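Local atomic coordinates of thermophilic dibenzothiophene desulfurization enzyme C (Paenibacillus sp. A11-2, PDB entry 5XDC), a protein that probably oxidises dibenzothiophene in two steps, first to the sulfoxide and then to the sulfone, using reduced FMN and molecular oxygen. Residues R350-L355 and T384-D389; L258-A263 and A304-A309. All blocks are in the same frame, centred on the assembly; numbering follows the deposited sequence.

How the contacts relate
Both contacts lie in the helical C-terminal domain, on the same side of the chain's centre, with their own centres about 11 Å apart. Contact 2 comes first along the chain and pairs helices 247-276 and 293-324. Contact 1 follows, setting helix 331-363 against the end of helix 376-385 and the turn after it. The two touch directly: Leu351 CD2 packs 3.7 Å from Leu306 CA, and Val352 CG2 lies 3.6 Å from Tyr259 O. Helix 331-363 therefore contributes to both neighbourhoods. Tyr259, on the helix of contact 2, reaches a pocket histidine of contact 1, so the bundle interior is continuous with the wall of the indole site.

Contact 1 of 2, residues R350-L355 and T384-D389; sequences RLVIEL and THTLHD. With IND (indole), chain J.
Thr386 alone carries one whole side of this contact, meeting Ile353 tip to tip with its hydroxyl leading: OG1 sits 3.6 Å from Ile353 CD1, polar atom against methyl. The hydroxyl has polar partners of its own: OG1 hydrogen-bonds Ala382 O and Arg383 NH2 on helix 376-385. A chi1 of 51° puts OG1 between the backbone N and the carbonyl carbon of Thr386. CG2 of Thr386 then runs alongside Val352, 4.2 Å from Val352 CG1.

Beyond Thr386 the chain makes a type I turn from His385 to His388, closed by His388 N to His385 O at 2.9 Å, and this turn brings both histidines to the bound indole. His385 CD2 approaches C8 of the indole at 3.7 Å, while His388 CD2 is 3.7 Å from C5; the carbonyl O of Thr384 adds a contact to C7. His388 CB also lies over one face of the His385 ring, offset toward its rim.

Hydrogen bonds fix the rotation of both rings. His388 ND1 donates to Asp389 OD1 over 2.7 Å at 162°, the oxygen lying close to the ring plane and using its anti lone pair. Gln252 NE2 also bonds OD1, and Lys345 makes a salt bridge to OD2. His385 is held at both nitrogens, ND1 by Tyr259 OH and NE2 by the hydroxyl of Tyr93, which binds FMN in the flavin-bound form of the enzyme. With both nitrogens of His385 and ND1 of His388 engaged by protein, the nearest approaches of these rings to the indole are made by carbon, consistent with van der Waals recognition on this side of the pocket.

Contact 2 of 2, residues L258-A263 and A304-A309; sequences LYLGIA and AQLQVA
Leu260 faces both Leu306 and Ala309, one turn apart, across two helices of the C-terminal bundle characteristic of the acyl-CoA dehydrogenase fold. Its CD2 methyl comes to 3.7 Å from Ala309 CB and to 4.4 Å from Leu306 CD1. The second leucine answers from the other helix: Leu306 CD1 rests 4.2 Å from Ala263 CB and 4.0 Å from the backbone O of Leu260. Its CG is anti to the backbone N (chi1 -180°), which carries the branch across to the partner helix although its CB leaves the backbone to one side of the partner rather than straight at it. The contact is purely apolar between side chains, each leucine lying against an alanine of the opposite helix.

The segment axes run roughly antiparallel at 147° and approach to 10.9 Å, a separation spanned by leucine against alanine from either helix. Around this first shell, Ala348 of helix 331-363 packs on Leu260, while Leu306 also packs on Arg264 and Leu267, further along helix 247-276. The third subunit also covers 304-309, its Val347 packing on Gln305 and Val308. The amide of Gln307 is gripped at both ends: NE2 bonds Ala303 O in its own helix, and OE1 bonds NE2 of Gln340 from that third subunit.

Contact 1 of 2, residues R350-L355 and T384-D389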
ATOM      1  N   ARG B 350      -9.850   6.033  -1.559  1.00 11.71           N
ATOM      2  CA  ARG B 350      -8.875   4.944  -1.526  1.00 12.35           C
ATOM      3  C   ARG B 350      -9.514   3.672  -1.007  1.00 13.66           C
ATOM      4  O   ARG B 350      -9.288   2.580  -1.554  1.00 15.47           O
ATOM      5  CB  ARG B 350      -7.679   5.325  -0.651  1.00 15.43           C
ATOM      6  CG  ARG B 350      -6.907   6.556  -1.125  1.00 39.67           C
ATOM      7  CD  ARG B 350      -6.468   6.424  -2.570  1.00 58.43           C
ATOM      8  NE  ARG B 350      -5.450   7.404  -2.945  1.00 46.16           N
ATOM      9  CZ  ARG B 350      -5.189   7.754  -4.200  1.00 46.67           C
ATOM     10  NH1 ARG B 350      -5.880   7.211  -5.196  1.00 37.84           N
ATOM     11  NH2 ARG B 350      -4.236   8.643  -4.462  1.00 47.23           N
ATOM     12  N   LEU B 351     -10.347   3.796   0.029  1.00 12.12           N
ATOM     13  CA  LEU B 351     -10.956   2.618   0.636  1.00 12.18           C
ATOM     14  C   LEU B 351     -11.861   1.896  -0.355  1.00 15.16           C
ATOM     15  O   LEU B 351     -11.739   0.682  -0.555  1.00 12.19           O
ATOM     16  CB  LEU B 351     -11.747   3.016   1.892  1.00 13.12           C
ATOM     17  CG  LEU B 351     -12.538   1.860   2.497  1.00 16.36           C
ATOM     18  CD1 LEU B 351     -11.598   0.734   2.887  1.00 16.48           C
ATOM     19  CD2 LEU B 351     -13.368   2.346   3.689  1.00 19.21           C
ATOM     20  N   VAL B 352     -12.782   2.622  -0.989  1.00 11.44           N
ATOM     21  CA  VAL B 352     -13.772   1.936  -1.812  1.00 11.46           C
ATOM     22  C   VAL B 352     -13.115   1.333  -3.046  1.00 11.75           C
ATOM     23  O   VAL B 352     -13.493   0.243  -3.483  1.00 11.81           O
ATOM     24  CB  VAL B 352     -14.949   2.866  -2.176  1.00 12.06           C
ATOM     25  CG1 VAL B 352     -14.562   3.942  -3.178  1.00 10.91           C
ATOM     26  CG2 VAL B 352     -16.109   2.031  -2.716  1.00 14.49           C
ATOM     27  N   ILE B 353     -12.109   2.007  -3.613  1.00 11.84           N
ATOM     28  CA  ILE B 353     -11.472   1.490  -4.821  1.00 11.06           C
ATOM     29  C   ILE B 353     -10.667   0.225  -4.504  1.00 12.55           C
ATOM     30  O   ILE B 353     -10.685  -0.742  -5.277  1.00 12.71           O
ATOM     31  CB  ILE B 353     -10.604   2.583  -5.478  1.00 13.11           C
ATOM     32  CG1 ILE B 353     -11.475   3.724  -6.036  1.00 13.92           C
ATOM     33  CG2 ILE B 353      -9.717   2.015  -6.592  1.00 17.15           C
ATOM     34  CD1 ILE B 353     -12.501   3.304  -7.085  1.00 14.29           C
ATOM     35  N   GLU B 354      -9.978   0.195  -3.356  1.00 12.85           N
ATOM     36  CA  GLU B 354      -9.220  -0.995  -2.959  1.00 13.10           C
ATOM     37  C   GLU B 354     -10.153  -2.146  -2.615  1.00 12.39           C
ATOM     38  O   GLU B 354      -9.971  -3.275  -3.080  1.00 14.43           O
ATOM     39  CB  GLU B 354      -8.323  -0.679  -1.753  1.00 11.02           C
ATOM     40  CG  GLU B 354      -7.196   0.254  -2.060  1.00 18.81           C
ATOM     41  CD  GLU B 354      -6.308   0.532  -0.850  1.00 47.89           C
ATOM     42  OE1 GLU B 354      -6.595  -0.000   0.244  1.00 34.03           O
ATOM     43  OE2 GLU B 354      -5.321   1.288  -1.000  1.00 46.01           O
ATOM     44  N   LEU B 355     -11.171  -1.869  -1.801  1.00 10.99           N
ATOM     45  CA  LEU B 355     -12.042  -2.898  -1.249  1.00 14.95           C
ATOM     46  C   LEU B 355     -12.863  -3.597  -2.331  1.00 14.86           C
ATOM     47  O   LEU B 355     -13.000  -4.830  -2.325  1.00 12.60           O
ATOM     48  CB  LEU B 355     -12.933  -2.217  -0.211  1.00 18.38           C
ATOM     49  CG  LEU B 355     -14.089  -2.861   0.511  1.00 26.50           C
ATOM     50  CD1 LEU B 355     -14.382  -1.970   1.740  1.00 21.51           C
ATOM     51  CD2 LEU B 355     -15.304  -2.970  -0.394  1.00 16.99           C
ATOM     52  N   THR B 384     -16.158   4.595 -11.437  1.00 11.33           N
ATOM     53  CA  THR B 384     -16.700   5.660 -12.277  1.00 11.69           C
ATOM     54  C   THR B 384     -16.783   6.981 -11.518  1.00 12.55           C
ATOM     55  O   THR B 384     -16.209   7.992 -11.938  1.00 13.79           O
ATOM     56  CB  THR B 384     -18.079   5.243 -12.810  1.00 14.21           C
ATOM     57  OG1 THR B 384     -17.957   4.074 -13.636  1.00 11.47           O
ATOM     58  CG2 THR B 384     -18.716   6.341 -13.658  1.00 14.88           C
ATOM     59  N   HIS B 385     -17.506   7.012 -10.397  1.00 12.49           N
ATOM     60  CA  HIS B 385     -17.782   8.320  -9.830  1.00 13.05           C
ATOM     61  C   HIS B 385     -16.592   8.927  -9.099  1.00 11.68           C
ATOM     62  O   HIS B 385     -16.497  10.158  -9.027  1.00 12.79           O
ATOM     63  CB  HIS B 385     -18.978   8.296  -8.891  1.00 17.51           C
ATOM     64  CG  HIS B 385     -19.480   9.673  -8.631  1.00 19.19           C
ATOM     65  ND1 HIS B 385     -19.093  10.393  -7.524  1.00 14.70           N
ATOM     66  CD2 HIS B 385     -20.199  10.523  -9.406  1.00 22.20           C
ATOM     67  CE1 HIS B 385     -19.618  11.606  -7.589  1.00 20.06           C
ATOM     68  NE2 HIS B 385     -20.291  11.713  -8.722  1.00 23.35           N
ATOM     69  N   THR B 386     -15.677   8.117  -8.549  1.00 11.21           N
ATOM     70  CA  THR B 386     -14.519   8.684  -7.867  1.00 10.95           C
ATOM     71  C   THR B 386     -13.672   9.555  -8.791  1.00 11.26           C
ATOM     72  O   THR B 386     -12.831  10.322  -8.306  1.00 14.76           O
ATOM     73  CB  THR B 386     -13.621   7.581  -7.266  1.00 11.95           C
ATOM     74  OG1 THR B 386     -13.312   6.598  -8.265  1.00 12.32           O
ATOM     75  CG2 THR B 386     -14.250   6.917  -6.056  1.00 12.77           C
ATOM     76  N   LEU B 387     -13.864   9.445 -10.113  1.00 10.80           N
ATOM     77  CA  LEU B 387     -13.162  10.249 -11.099  1.00 10.78           C
ATOM     78  C   LEU B 387     -13.803  11.610 -11.321  1.00 14.41           C
ATOM     79  O   LEU B 387     -13.279  12.398 -12.119  1.00 13.91           O
ATOM     80  CB  LEU B 387     -13.107   9.499 -12.430  1.00 10.29           C
ATOM     81  CG  LEU B 387     -12.458   8.116 -12.351  1.00 10.66           C
ATOM     82  CD1 LEU B 387     -12.668   7.353 -13.643  1.00 14.12           C
ATOM     83  CD2 LEU B 387     -10.977   8.237 -12.049  1.00 11.97           C
ATOM     84  N   HIS B 388     -14.914  11.899 -10.638  1.00 12.15           N
ATOM     85  CA  HIS B 388     -15.603  13.177 -10.814  1.00 13.06           C
ATOM     86  C   HIS B 388     -14.622  14.342 -10.822  1.00 11.72           C
ATOM     87  O   HIS B 388     -14.684  15.227 -11.688  1.00 11.91           O
ATOM     88  CB  HIS B 388     -16.643  13.341  -9.701  1.00 11.24           C
ATOM     89  CG  HIS B 388     -17.338  14.661  -9.713  1.00 15.53           C
ATOM     90  ND1 HIS B 388     -16.803  15.788  -9.123  1.00 15.00           N
ATOM     91  CD2 HIS B 388     -18.532  15.031 -10.230  1.00 19.41           C
ATOM     92  CE1 HIS B 388     -17.642  16.799  -9.282  1.00 17.23           C
ATOM     93  NE2 HIS B 388     -18.701  16.363  -9.942  1.00 17.47           N
ATOM     94  N   ASP B 389     -13.727  14.377  -9.840  1.00 12.25           N
ATOM     95  CA  ASP B 389     -12.630  15.319  -9.817  1.00 11.71           C
ATOM     96  C   ASP B 389     -11.447  14.595  -9.193  1.00 11.91           C
ATOM     97  O   ASP B 389     -11.641  13.674  -8.394  1.00 13.37           O
ATOM     98  CB  ASP B 389     -12.978  16.608  -9.049  1.00 13.57           C
ATOM     99  CG  ASP B 389     -13.497  16.346  -7.656  1.00 13.69           C
ATOM    100  OD1 ASP B 389     -14.724  16.119  -7.487  1.00 12.57           O
ATOM    101  OD2 ASP B 389     -12.667  16.374  -6.738  1.00 13.74           O
TER
HETATM  102  N1  IND J 501     -21.112   9.500 -13.043  1.00 42.16           N
HETATM  103  C2  IND J 501     -22.290  10.114 -12.987  1.00 32.99           C
HETATM  104  C3  IND J 501     -21.962  11.350 -13.018  1.00 33.15           C
HETATM  105  C4  IND J 501     -19.983  12.866 -13.125  1.00 34.42           C
HETATM  106  C5  IND J 501     -18.588  12.811 -13.189  1.00 30.91           C
HETATM  107  C6  IND J 501     -17.918  11.571 -13.208  1.00 32.02           C
HETATM  108  C7  IND J 501     -18.646  10.386 -13.164  1.00 26.51           C
HETATM  109  C8  IND J 501     -20.026  10.429 -13.106  1.00 34.34           C
HETATM  110  C9  IND J 501     -20.701  11.698 -13.080  1.00 33.29           C

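Contact 2 of 2, residues L258-A263 and A304-A309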
ATOM      1  N   LEU B 258     -21.463   8.639  -0.845  1.00 12.54           N
ATOM      2  CA  LEU B 258     -21.665   7.641  -1.890  1.00 12.30           C
ATOM      3  C   LEU B 258     -20.588   6.574  -1.810  1.00 10.48           C
ATOM      4  O   LEU B 258     -20.882   5.373  -1.874  1.00 12.78           O
ATOM      5  CB  LEU B 258     -21.634   8.293  -3.276  1.00 13.30           C
ATOM      6  CG  LEU B 258     -22.725   9.314  -3.609  1.00 15.02           C
ATOM      7  CD1 LEU B 258     -22.528   9.822  -5.014  1.00 15.22           C
ATOM      8  CD2 LEU B 258     -24.110   8.685  -3.440  1.00 14.39           C
ATOM      9  N   TYR B 259     -19.334   7.002  -1.636  1.00 11.32           N
ATOM     10  CA  TYR B 259     -18.217   6.060  -1.619  1.00 10.98           C
ATOM     11  C   TYR B 259     -18.250   5.195  -0.368  1.00 14.07           C
ATOM     12  O   TYR B 259     -18.028   3.979  -0.446  1.00 12.81           O
ATOM     13  CB  TYR B 259     -16.887   6.806  -1.745  1.00 11.49           C
ATOM     14  CG  TYR B 259     -16.842   7.774  -2.908  1.00 10.74           C
ATOM     15  CD1 TYR B 259     -17.652   7.608  -4.027  1.00 12.38           C
ATOM     16  CD2 TYR B 259     -15.997   8.854  -2.877  1.00 10.41           C
ATOM     17  CE1 TYR B 259     -17.631   8.518  -5.054  1.00 12.87           C
ATOM     18  CE2 TYR B 259     -15.972   9.771  -3.907  1.00 13.85           C
ATOM     19  CZ  TYR B 259     -16.807   9.603  -4.986  1.00 12.05           C
ATOM     20  OH  TYR B 259     -16.762  10.534  -5.993  1.00 13.35           O
ATOM     21  N   LEU B 260     -18.553   5.784   0.791  1.00 11.30           N
ATOM     22  CA  LEU B 260     -18.690   4.971   2.002  1.00 13.62           C
ATOM     23  C   LEU B 260     -19.864   4.004   1.896  1.00 12.15           C
ATOM     24  O   LEU B 260     -19.786   2.864   2.363  1.00 13.10           O
ATOM     25  CB  LEU B 260     -18.854   5.872   3.224  1.00 12.29           C
ATOM     26  CG  LEU B 260     -17.670   6.781   3.519  1.00 13.88           C
ATOM     27  CD1 LEU B 260     -18.032   7.745   4.650  1.00 16.74           C
ATOM     28  CD2 LEU B 260     -16.450   5.964   3.912  1.00 17.05           C
ATOM     29  N   GLY B 261     -20.968   4.429   1.281  1.00 12.96           N
ATOM     30  CA  GLY B 261     -22.090   3.524   1.112  1.00 13.42           C
ATOM     31  C   GLY B 261     -21.775   2.359   0.190  1.00 14.55           C
ATOM     32  O   GLY B 261     -22.106   1.205   0.488  1.00 14.21           O
ATOM     33  N   ILE B 262     -21.129   2.640  -0.938  1.00 11.10           N
ATOM     34  CA  ILE B 262     -20.730   1.564  -1.848  1.00 12.05           C
ATOM     35  C   ILE B 262     -19.801   0.597  -1.129  1.00 12.23           C
ATOM     36  O   ILE B 262     -19.950  -0.625  -1.238  1.00 13.74           O
ATOM     37  CB  ILE B 262     -20.074   2.140  -3.116  1.00 12.21           C
ATOM     38  CG1 ILE B 262     -21.094   2.913  -3.949  1.00 12.59           C
ATOM     39  CG2 ILE B 262     -19.439   1.023  -3.941  1.00 13.93           C
ATOM     40  CD1 ILE B 262     -20.471   3.752  -5.030  1.00 14.63           C
ATOM     41  N   ALA B 263     -18.849   1.135  -0.359  1.00 13.10           N
ATOM     42  CA  ALA B 263     -17.897   0.306   0.374  1.00 12.35           C
ATOM     43  C   ALA B 263     -18.607  -0.616   1.356  1.00 12.36           C
ATOM     44  O   ALA B 263     -18.276  -1.802   1.460  1.00 13.90           O
ATOM     45  CB  ALA B 263     -16.887   1.184   1.105  1.00 13.91           C
ATOM     46  N   ALA B 304     -12.254  -2.516   9.401  1.00 12.71           N
ATOM     47  CA  ALA B 304     -11.675  -1.547  10.331  1.00 14.09           C
ATOM     48  C   ALA B 304     -11.571  -0.168   9.694  1.00 13.33           C
ATOM     49  O   ALA B 304     -11.963   0.842  10.293  1.00 13.28           O
ATOM     50  CB  ALA B 304     -10.296  -2.021  10.780  1.00 15.40           C
ATOM     51  N   GLN B 305     -10.990  -0.101   8.492  1.00 12.50           N
ATOM     52  CA  GLN B 305     -10.907   1.175   7.797  1.00 14.36           C
ATOM     53  C   GLN B 305     -12.290   1.777   7.580  1.00 14.15           C
ATOM     54  O   GLN B 305     -12.469   2.989   7.733  1.00 12.01           O
ATOM     55  CB  GLN B 305     -10.183   1.007   6.467  1.00 16.66           C
ATOM     56  CG  GLN B 305      -8.732   0.651   6.618  1.00 16.92           C
ATOM     57  CD  GLN B 305      -8.066   0.451   5.275  1.00 28.74           C
ATOM     58  OE1 GLN B 305      -7.608  -0.638   4.961  1.00 36.27           O
ATOM     59  NE2 GLN B 305      -8.029   1.504   4.466  1.00 39.80           N
ATOM     60  N   LEU B 306     -13.280   0.949   7.222  1.00 12.62           N
ATOM     61  CA  LEU B 306     -14.641   1.461   7.030  1.00 13.74           C
ATOM     62  C   LEU B 306     -15.199   2.073   8.311  1.00 14.28           C
ATOM     63  O   LEU B 306     -15.796   3.157   8.276  1.00 15.83           O
ATOM     64  CB  LEU B 306     -15.564   0.356   6.536  1.00 13.11           C
ATOM     65  CG  LEU B 306     -17.014   0.781   6.297  1.00 11.98           C
ATOM     66  CD1 LEU B 306     -17.126   1.829   5.214  1.00 18.10           C
ATOM     67  CD2 LEU B 306     -17.824  -0.430   5.951  1.00 14.81           C
ATOM     68  N   GLN B 307     -15.025   1.393   9.453  1.00 13.59           N
ATOM     69  CA  GLN B 307     -15.534   1.930  10.712  1.00 13.91           C
ATOM     70  C   GLN B 307     -14.956   3.308  10.970  1.00 13.80           C
ATOM     71  O   GLN B 307     -15.679   4.246  11.315  1.00 14.23           O
ATOM     72  CB  GLN B 307     -15.187   1.021  11.894  1.00 15.83           C
ATOM     73  CG  GLN B 307     -15.663  -0.419  11.854  1.00 17.15           C
ATOM     74  CD  GLN B 307     -17.092  -0.607  11.397  1.00 27.89           C
ATOM     75  OE1 GLN B 307     -18.038  -0.195  12.076  1.00 27.92           O
ATOM     76  NE2 GLN B 307     -17.262  -1.277  10.257  1.00 26.26           N
ATOM     77  N   VAL B 308     -13.640   3.446  10.817  1.00 12.46           N
ATOM     78  CA  VAL B 308     -13.006   4.713  11.143  1.00 12.97           C
ATOM     79  C   VAL B 308     -13.446   5.793  10.165  1.00 16.43           C
ATOM     80  O   VAL B 308     -13.740   6.927  10.566  1.00 16.25           O
ATOM     81  CB  VAL B 308     -11.476   4.552  11.170  1.00 10.48           C
ATOM     82  CG1 VAL B 308     -10.800   5.898  11.388  1.00 12.68           C
ATOM     83  CG2 VAL B 308     -11.053   3.575  12.260  1.00 14.20           C
ATOM     84  N   ALA B 309     -13.493   5.468   8.868  1.00 15.65           N
ATOM     85  CA  ALA B 309     -13.910   6.453   7.869  1.00 14.72           C
ATOM     86  C   ALA B 309     -15.340   6.913   8.114  1.00 17.73           C
ATOM     87  O   ALA B 309     -15.652   8.102   7.971  1.00 18.51           O
ATOM     88  CB  ALA B 309     -13.781   5.873   6.462  1.00 13.56           C
TER